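Local coordinates for protein GlcNAc Inducible Gene 2, GIG2 (Candida albicans, PDB 6AKZ) that binds an iron(III) ion and probably works as an oxygenase of the DUF1479 family, within the cupin clan, at residues E49-I53 and L275-S281; G57-K63 and I336-D340; Y210-F214 and M282-L287. All blocks are in the same frame, centred on the assembly; numbering follows the deposited sequence.

Interaction 1: E49-I53 and L275-S281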
# COMPACT_ATOMS: atom_id res chain seq x y z
N GLU A 49 -23.21 -4.08 5.90
CA GLU A 49 -22.42 -4.20 4.66
C GLU A 49 -21.49 -5.40 4.83
O GLU A 49 -21.28 -6.13 3.86
CB GLU A 49 -21.61 -2.96 4.39
CG GLU A 49 -20.67 -3.10 3.17
CD GLU A 49 -20.05 -1.81 2.65
OE1 GLU A 49 -20.82 -0.92 2.23
OE2 GLU A 49 -18.78 -1.69 2.60
N PHE A 50 -20.96 -5.63 6.03
CA PHE A 50 -19.96 -6.72 6.21
C PHE A 50 -20.67 -8.07 6.22
O PHE A 50 -20.10 -9.06 5.77
CB PHE A 50 -19.00 -6.61 7.39
CG PHE A 50 -18.04 -5.44 7.34
CD1 PHE A 50 -18.06 -4.48 6.31
CD2 PHE A 50 -17.09 -5.32 8.34
CE1 PHE A 50 -17.19 -3.40 6.32
CE2 PHE A 50 -16.18 -4.28 8.31
CZ PHE A 50 -16.25 -3.30 7.31
N THR A 51 -21.93 -8.08 6.67
CA THR A 51 -22.77 -9.23 6.49
C THR A 51 -22.92 -9.55 5.02
O THR A 51 -22.81 -10.75 4.66
CB THR A 51 -24.12 -9.03 7.19
OG1 THR A 51 -23.92 -8.97 8.60
CG2 THR A 51 -25.12 -10.16 6.87
N GLU A 52 -23.26 -8.57 4.17
CA GLU A 52 -23.43 -8.81 2.75
C GLU A 52 -22.13 -9.38 2.16
O GLU A 52 -22.14 -10.32 1.46
CB GLU A 52 -23.93 -7.56 2.03
CG GLU A 52 -23.99 -7.71 0.55
CD GLU A 52 -24.47 -6.49 -0.24
OE1 GLU A 52 -25.65 -6.13 -0.02
OE2 GLU A 52 -23.78 -5.99 -1.22
N ILE A 53 -20.99 -8.85 2.58
CA ILE A 53 -19.72 -9.30 2.04
C ILE A 53 -19.53 -10.76 2.35
O ILE A 53 -19.19 -11.56 1.49
CB ILE A 53 -18.52 -8.50 2.57
CG1 ILE A 53 -18.59 -7.10 2.04
CG2 ILE A 53 -17.22 -9.25 2.21
CD1 ILE A 53 -17.51 -6.17 2.61
N LEU A 275 -10.41 -7.11 3.23
CA LEU A 275 -11.69 -6.60 3.70
C LEU A 275 -12.07 -5.54 2.69
O LEU A 275 -11.66 -4.39 2.83
CB LEU A 275 -11.54 -5.99 5.09
CG LEU A 275 -12.76 -6.08 5.96
CD1 LEU A 275 -12.43 -5.44 7.32
CD2 LEU A 275 -13.87 -5.37 5.29
N PRO A 276 -12.94 -5.88 1.73
CA PRO A 276 -13.14 -5.02 0.59
C PRO A 276 -14.13 -3.89 0.85
O PRO A 276 -15.21 -3.75 0.19
CB PRO A 276 -13.55 -6.03 -0.50
CG PRO A 276 -14.42 -6.98 0.27
CD PRO A 276 -13.56 -7.22 1.50
N SER A 277 -13.88 -3.10 1.90
CA SER A 277 -14.74 -1.99 2.17
C SER A 277 -13.83 -0.87 2.75
O SER A 277 -13.55 -0.83 3.94
CB SER A 277 -15.82 -2.40 3.20
OG SER A 277 -16.69 -1.28 3.54
N LEU A 278 -13.45 0.08 1.92
CA LEU A 278 -12.35 0.96 2.29
C LEU A 278 -12.76 2.01 3.33
O LEU A 278 -12.10 2.18 4.36
CB LEU A 278 -11.75 1.58 0.99
CG LEU A 278 -10.62 2.55 1.13
CD1 LEU A 278 -9.45 1.92 1.86
CD2 LEU A 278 -10.19 2.93 -0.32
N LYS A 279 -13.84 2.74 3.04
CA LYS A 279 -14.32 3.78 3.89
C LYS A 279 -14.77 3.25 5.22
O LYS A 279 -14.38 3.84 6.25
CB LYS A 279 -15.45 4.57 3.25
CG LYS A 279 -15.88 5.83 3.97
CD LYS A 279 -17.19 6.35 3.35
CE LYS A 279 -16.96 7.06 2.04
NZ LYS A 279 -18.26 7.37 1.41
N LEU A 280 -15.60 2.23 5.27
CA LEU A 280 -16.04 1.71 6.57
C LEU A 280 -14.88 1.20 7.39
O LEU A 280 -14.83 1.38 8.63
CB LEU A 280 -17.10 0.63 6.40
CG LEU A 280 -18.42 1.06 5.86
CD1 LEU A 280 -19.38 -0.09 5.76
CD2 LEU A 280 -19.03 2.17 6.66
N SER A 281 -13.95 0.51 6.73
CA SER A 281 -12.75 0.05 7.40
C SER A 281 -11.97 1.16 8.14
O SER A 281 -11.62 1.02 9.31
CB SER A 281 -11.83 -0.72 6.47
OG SER A 281 -12.32 -2.02 6.13
O HOH W 1 -17.78 -2.37 0.16

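Interaction 2: G57-K63 and I336-D340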
# COMPACT_ATOMS: atom_id res chain seq x y z
N GLY A 57 -19.01 -13.54 -0.62
CA GLY A 57 -17.73 -14.19 -0.74
C GLY A 57 -16.82 -13.50 -1.77
O GLY A 57 -17.00 -12.32 -2.07
N PRO A 58 -15.80 -14.24 -2.32
CA PRO A 58 -14.79 -13.68 -3.16
C PRO A 58 -15.24 -12.91 -4.40
O PRO A 58 -14.54 -11.97 -4.81
CB PRO A 58 -13.95 -14.91 -3.55
CG PRO A 58 -14.02 -15.79 -2.37
CD PRO A 58 -15.50 -15.66 -2.02
N SER A 59 -16.41 -13.22 -4.99
CA SER A 59 -16.85 -12.47 -6.15
C SER A 59 -17.16 -10.99 -5.82
O SER A 59 -17.41 -10.18 -6.77
CB SER A 59 -18.02 -13.15 -6.78
OG SER A 59 -19.13 -13.05 -5.91
N TYR A 60 -17.25 -10.65 -4.53
CA TYR A 60 -17.40 -9.27 -4.08
C TYR A 60 -16.21 -8.40 -4.53
O TYR A 60 -16.37 -7.19 -4.74
CB TYR A 60 -17.65 -9.22 -2.60
CG TYR A 60 -18.10 -7.89 -2.05
CD1 TYR A 60 -17.19 -6.89 -1.73
CD2 TYR A 60 -19.43 -7.61 -1.91
CE1 TYR A 60 -17.61 -5.68 -1.23
CE2 TYR A 60 -19.89 -6.43 -1.40
CZ TYR A 60 -19.02 -5.46 -1.11
OH TYR A 60 -19.51 -4.31 -0.61
N VAL A 61 -15.02 -8.97 -4.73
CA VAL A 61 -13.89 -8.17 -5.09
C VAL A 61 -14.02 -7.74 -6.52
O VAL A 61 -14.23 -8.56 -7.41
CB VAL A 61 -12.55 -9.02 -4.98
CG1 VAL A 61 -11.37 -8.30 -5.54
CG2 VAL A 61 -12.38 -9.39 -3.51
N PRO A 62 -13.90 -6.44 -6.78
CA PRO A 62 -13.94 -5.98 -8.16
C PRO A 62 -12.91 -6.69 -9.08
O PRO A 62 -11.74 -6.91 -8.72
CB PRO A 62 -13.62 -4.51 -8.03
CG PRO A 62 -14.01 -4.14 -6.63
CD PRO A 62 -13.67 -5.35 -5.82
N LYS A 63 -13.37 -7.06 -10.24
CA LYS A 63 -12.56 -7.74 -11.18
C LYS A 63 -12.91 -7.26 -12.59
O LYS A 63 -14.04 -7.01 -12.88
CB LYS A 63 -12.85 -9.24 -11.05
CG LYS A 63 -11.95 -10.14 -11.83
CD LYS A 63 -12.08 -11.61 -11.45
CE LYS A 63 -13.12 -12.36 -12.24
NZ LYS A 63 -13.26 -13.70 -11.63
N ILE A 336 -12.63 -11.68 3.31
CA ILE A 336 -12.78 -12.69 2.29
C ILE A 336 -11.52 -12.95 1.55
O ILE A 336 -10.62 -12.07 1.42
CB ILE A 336 -13.90 -12.29 1.28
CG1 ILE A 336 -13.69 -10.90 0.71
CG2 ILE A 336 -15.23 -12.38 1.97
CD1 ILE A 336 -14.54 -10.68 -0.51
N SER A 337 -11.43 -14.15 0.99
CA SER A 337 -10.35 -14.41 0.01
C SER A 337 -10.60 -13.64 -1.23
O SER A 337 -11.76 -13.40 -1.58
CB SER A 337 -10.30 -15.89 -0.38
OG SER A 337 -9.92 -16.62 0.75
N ILE A 338 -9.52 -13.35 -1.95
CA ILE A 338 -9.71 -12.86 -3.33
C ILE A 338 -10.25 -13.96 -4.24
O ILE A 338 -10.20 -15.14 -3.88
CB ILE A 338 -8.42 -12.25 -3.91
CG1 ILE A 338 -7.31 -13.31 -3.93
CG2 ILE A 338 -8.12 -10.95 -3.16
CD1 ILE A 338 -6.14 -12.83 -4.73
N PRO A 339 -10.82 -13.59 -5.41
CA PRO A 339 -11.24 -14.57 -6.45
C PRO A 339 -10.07 -15.41 -6.91
O PRO A 339 -8.89 -15.14 -6.60
CB PRO A 339 -11.91 -13.71 -7.56
CG PRO A 339 -11.82 -12.29 -7.10
CD PRO A 339 -11.16 -12.21 -5.78
N ASP A 340 -10.42 -16.53 -7.54
CA ASP A 340 -9.41 -17.42 -8.17
C ASP A 340 -8.41 -16.56 -8.95
O ASP A 340 -8.80 -15.63 -9.62
CB ASP A 340 -10.09 -18.44 -9.10
CG ASP A 340 -10.94 -19.46 -8.34
OD1 ASP A 340 -10.83 -19.61 -7.06
OD2 ASP A 340 -11.75 -20.12 -9.05
O HOH W 2 -11.19 -15.30 -11.33

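Interaction 3: Y210-F214 and M282-L287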
# COMPACT_ATOMS: atom_id res chain seq x y z
N TYR A 210 -7.36 11.97 7.59
CA TYR A 210 -8.56 11.41 8.23
C TYR A 210 -9.40 12.47 8.99
O TYR A 210 -10.34 12.12 9.71
CB TYR A 210 -8.13 10.28 9.17
CG TYR A 210 -7.26 9.25 8.46
CD1 TYR A 210 -7.80 8.35 7.56
CD2 TYR A 210 -5.87 9.21 8.63
CE1 TYR A 210 -7.02 7.46 6.93
CE2 TYR A 210 -5.12 8.28 8.02
CZ TYR A 210 -5.69 7.43 7.14
OH TYR A 210 -4.91 6.57 6.47
N LYS A 211 -9.21 13.75 8.71
CA LYS A 211 -9.95 14.81 9.36
C LYS A 211 -11.48 14.61 9.37
O LYS A 211 -12.09 14.81 10.38
CB LYS A 211 -9.65 16.12 8.65
CG LYS A 211 -10.21 17.35 9.35
CD LYS A 211 -9.35 18.55 8.94
CE LYS A 211 -9.60 19.77 9.80
NZ LYS A 211 -10.91 20.36 9.38
N SER A 212 -12.07 14.21 8.24
CA SER A 212 -13.53 14.02 8.12
C SER A 212 -14.02 13.00 9.13
O SER A 212 -15.06 13.18 9.72
CB SER A 212 -13.91 13.56 6.71
OG SER A 212 -13.83 14.63 5.77
N ILE A 213 -13.22 11.97 9.39
CA ILE A 213 -13.58 10.98 10.38
C ILE A 213 -13.52 11.58 11.80
O ILE A 213 -14.42 11.37 12.60
CB ILE A 213 -12.67 9.78 10.24
CG1 ILE A 213 -12.84 9.14 8.84
CG2 ILE A 213 -12.84 8.81 11.40
CD1 ILE A 213 -11.83 8.04 8.60
N PHE A 214 -12.47 12.29 12.12
CA PHE A 214 -12.31 12.88 13.43
C PHE A 214 -13.28 14.02 13.72
O PHE A 214 -13.38 14.48 14.88
CB PHE A 214 -10.91 13.38 13.57
CG PHE A 214 -9.87 12.28 13.59
CD1 PHE A 214 -10.05 11.15 14.33
CD2 PHE A 214 -8.72 12.39 12.81
CE1 PHE A 214 -9.04 10.16 14.39
CE2 PHE A 214 -7.75 11.44 12.85
CZ PHE A 214 -7.88 10.32 13.63
N MET A 282 -11.64 2.21 7.43
CA MET A 282 -10.86 3.26 8.02
C MET A 282 -11.63 4.14 9.03
O MET A 282 -11.06 4.66 9.95
CB MET A 282 -10.15 4.11 6.96
CG MET A 282 -9.07 3.37 6.18
SD MET A 282 -7.86 2.53 7.21
CE MET A 282 -7.15 3.84 8.19
N ALA A 283 -12.92 4.27 8.86
CA ALA A 283 -13.74 4.99 9.85
C ALA A 283 -13.61 4.19 11.13
O ALA A 283 -13.40 4.74 12.18
CB ALA A 283 -15.17 5.10 9.37
N TYR A 284 -13.70 2.89 11.07
CA TYR A 284 -13.68 2.05 12.27
C TYR A 284 -12.31 2.03 12.92
O TYR A 284 -12.17 2.27 14.14
CB TYR A 284 -14.07 0.63 11.88
CG TYR A 284 -14.15 -0.33 13.05
CD1 TYR A 284 -15.30 -0.45 13.84
CD2 TYR A 284 -13.04 -1.13 13.36
CE1 TYR A 284 -15.33 -1.37 14.91
CE2 TYR A 284 -13.09 -2.03 14.42
CZ TYR A 284 -14.22 -2.16 15.16
OH TYR A 284 -14.20 -3.09 16.20
N ILE A 285 -11.29 1.88 12.10
CA ILE A 285 -9.91 1.79 12.57
C ILE A 285 -9.54 3.09 13.23
O ILE A 285 -9.01 3.05 14.35
CB ILE A 285 -8.93 1.41 11.46
CG1 ILE A 285 -9.16 -0.08 11.13
CG2 ILE A 285 -7.47 1.57 11.83
CD1 ILE A 285 -8.68 -0.56 9.79
N MET A 286 -9.74 4.20 12.53
CA MET A 286 -9.31 5.51 13.07
C MET A 286 -9.99 5.88 14.35
O MET A 286 -9.39 6.54 15.17
CB MET A 286 -9.43 6.64 12.06
CG MET A 286 -8.52 6.44 10.84
SD MET A 286 -6.78 5.96 11.12
CE MET A 286 -6.19 7.34 12.10
N LEU A 287 -11.26 5.56 14.47
CA LEU A 287 -11.99 5.82 15.70
C LEU A 287 -11.86 4.78 16.79
O LEU A 287 -12.22 5.06 17.95
CB LEU A 287 -13.47 6.04 15.41
CG LEU A 287 -13.83 7.24 14.54
CD1 LEU A 287 -15.30 7.34 14.25
CD2 LEU A 287 -13.40 8.53 15.16

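Interaction 1: E49-I53 and L275-S281
Phe50 and Ile53 give a buried apolar patch near the end of helix 32-56, with Glu49 as a polar flank beside it, and together they pack against the turn that joins strand 272-274 to helix 278-287. Phe50 carries most of the hydrophobic contact. Its CG lies anti to the carbonyl carbon (chi1 -65°), which carries the ring across to Leu275. There the CD2 methyl makes a CH-pi contact over one face, 4.0 Å from the centroid of the Phe50 ring and 20° off the normal. The hydroxyl OG of Ser277 comes in at the ring edge, in plane, and CD1 of Leu280 packs obliquely, 4.0 Å from Phe50 CE1. One turn further on, Ile53 CD1 points end-on at the Pro276 ring, 4.0 Å from its CG. Pro276 sits at the centre of an inverse gamma turn, closed by Ser277 N donating to Leu275 O, and the chain then turns into the helix.

Ser277 is the N-cap residue, yet its side chain does no capping; its OG is modelled as donating to Glu49 OE2, on an extended glutamate chain, at a separation too short to rely on. A water gives the carboxylate a second link, donating to Glu49 OE2 at 2.7 Å and to Pro276 O at 2.9 Å. The Ser277 carbonyl O takes both Ser281 N and, at 2.8 Å, Ser281 OG, from opposite faces of its plane. The contact lies near the metal region: the side chain of Leu275 is about 7 Å from that of His355, an iron ligand. The water's bond is consistent with a charged carboxylate, with the serine a likely but poorly measured partner, and makes a polar link at the margin of an apolar contact.

Interaction 2: G57-K63 and I336-D340
Ile336 packs against the turn that follows helix 32-56, and its side chain can be followed outward from CB. At CB the chain branches with CG1 in the crowded position between the backbone N and the carbonyl carbon (chi1 52°). CG2 lies beside Gly57, 4.1 Å from its CA, while CG1 packs on Pro276. The tip, CD1, touches most: it is 3.3 Å from Gly57 O and 3.9 Å from Val61 CG2, and it also brushes CB of Tyr60. Gly57, with a positive phi of 88°, is where the helix breaks off, and its backbone angles call for glycine. The 3-10 turn that follows is held by Tyr60 N to Gly57 O and Val61 N to Pro58 O.

Beyond it the two chains pass with the CA atoms of Pro58 and Pro339 only 4.9 Å apart. Pro339 CD rests against both Pro58 O (3.5 Å) and Val61 CB (3.6 Å). Pro58 CB covers Ser337 O at 3.3 Å. Further out, a water accepts from Lys63 NZ and donates to Asp340 O.

Ile336 and Ile338 bond through their backbones to strand 272-274, so this turn lies against an edge strand of the three-stranded sheet that includes strand 355-357 and the iron ligand His355. No direct hydrogen bond crosses the contact: cohesion comes from prolines and branched aliphatic chains, and burying Ser337 O without a partner in the model probably costs some solvation energy.

Interaction 3: Y210-F214 and M282-L287
Met286 lays its thioether over the ring of Tyr210, with SD 4.1 Å from the ring centroid and 6° off the normal, a Met-aromatic contact almost exactly over the centre. The CG methylene sits over the same ring in a CH-pi contact, offset toward the CG-CD1 bond of the ring. Bends at chi2 (-47°) and chi3 (-60°) curl the chain so that the CE methyl comes round to Phe214, 3.8 Å from its CZ. One methionine thus touches both aromatic rings, Tyr210 with SD and CG and Phe214 with CE.

A turn earlier on helix 278-287, Met282 touches the far end of the tyrosine, its CE 3.8 Å from Tyr210 CE1. That phenol is held in place by Asp352, to which its OH is hydrogen-bonded.

Ile213 makes the centre of the contact, a knob set into the hole formed by Met282, Ala283, Met286 and Leu287. Its two branches divide the work: CD1 drops onto the helix backbone, 3.8 Å from Ala283 CA and 3.7 Å from Met282 O, whereas CG2 presses on Leu287 CG at 3.6 Å. The small Ala283 side chain is consistent with this close approach. Phe214 turns its edge to Met286 O, with CE1 3.7 Å away, and that carbonyl is also hydrogen-bonded by Trp201 NE1.

Met282 reaches further inward and packs on Leu193, the residue between the iron ligands His192 and Asp194. Shape and dispersion therefore join the short helix 211-214 and its N-cap residue to helix 278-287. With the tyrosine's polar end satisfied separately by Asp352, its aromatic face is matched to the polarisable sulfur of Met286.

Overall arrangement
From the N terminus, helix 32-56 supplies the first side of interaction 1 and the turn after it that of interaction 2. Interaction 1 closes a loop of 221 residues at the start of helix 278-287, interaction 2 one of 272 residues at strand 336-337, and they cross. Interaction 3 spans 67 residues, from helix 211-214 to the later half of helix 278-287; it crosses interaction 1 and lies within the span of interaction 2. Interactions 1 and 2 touch through Ile53, Pro276, Tyr60 and Ile336; interaction 3 shares helix 278-287 with interaction 1. Interactions 1 and 3 join helices 32-56 and 211-214 to helix 278-287; interaction 2 joins that first turn to the sheet carrying His355.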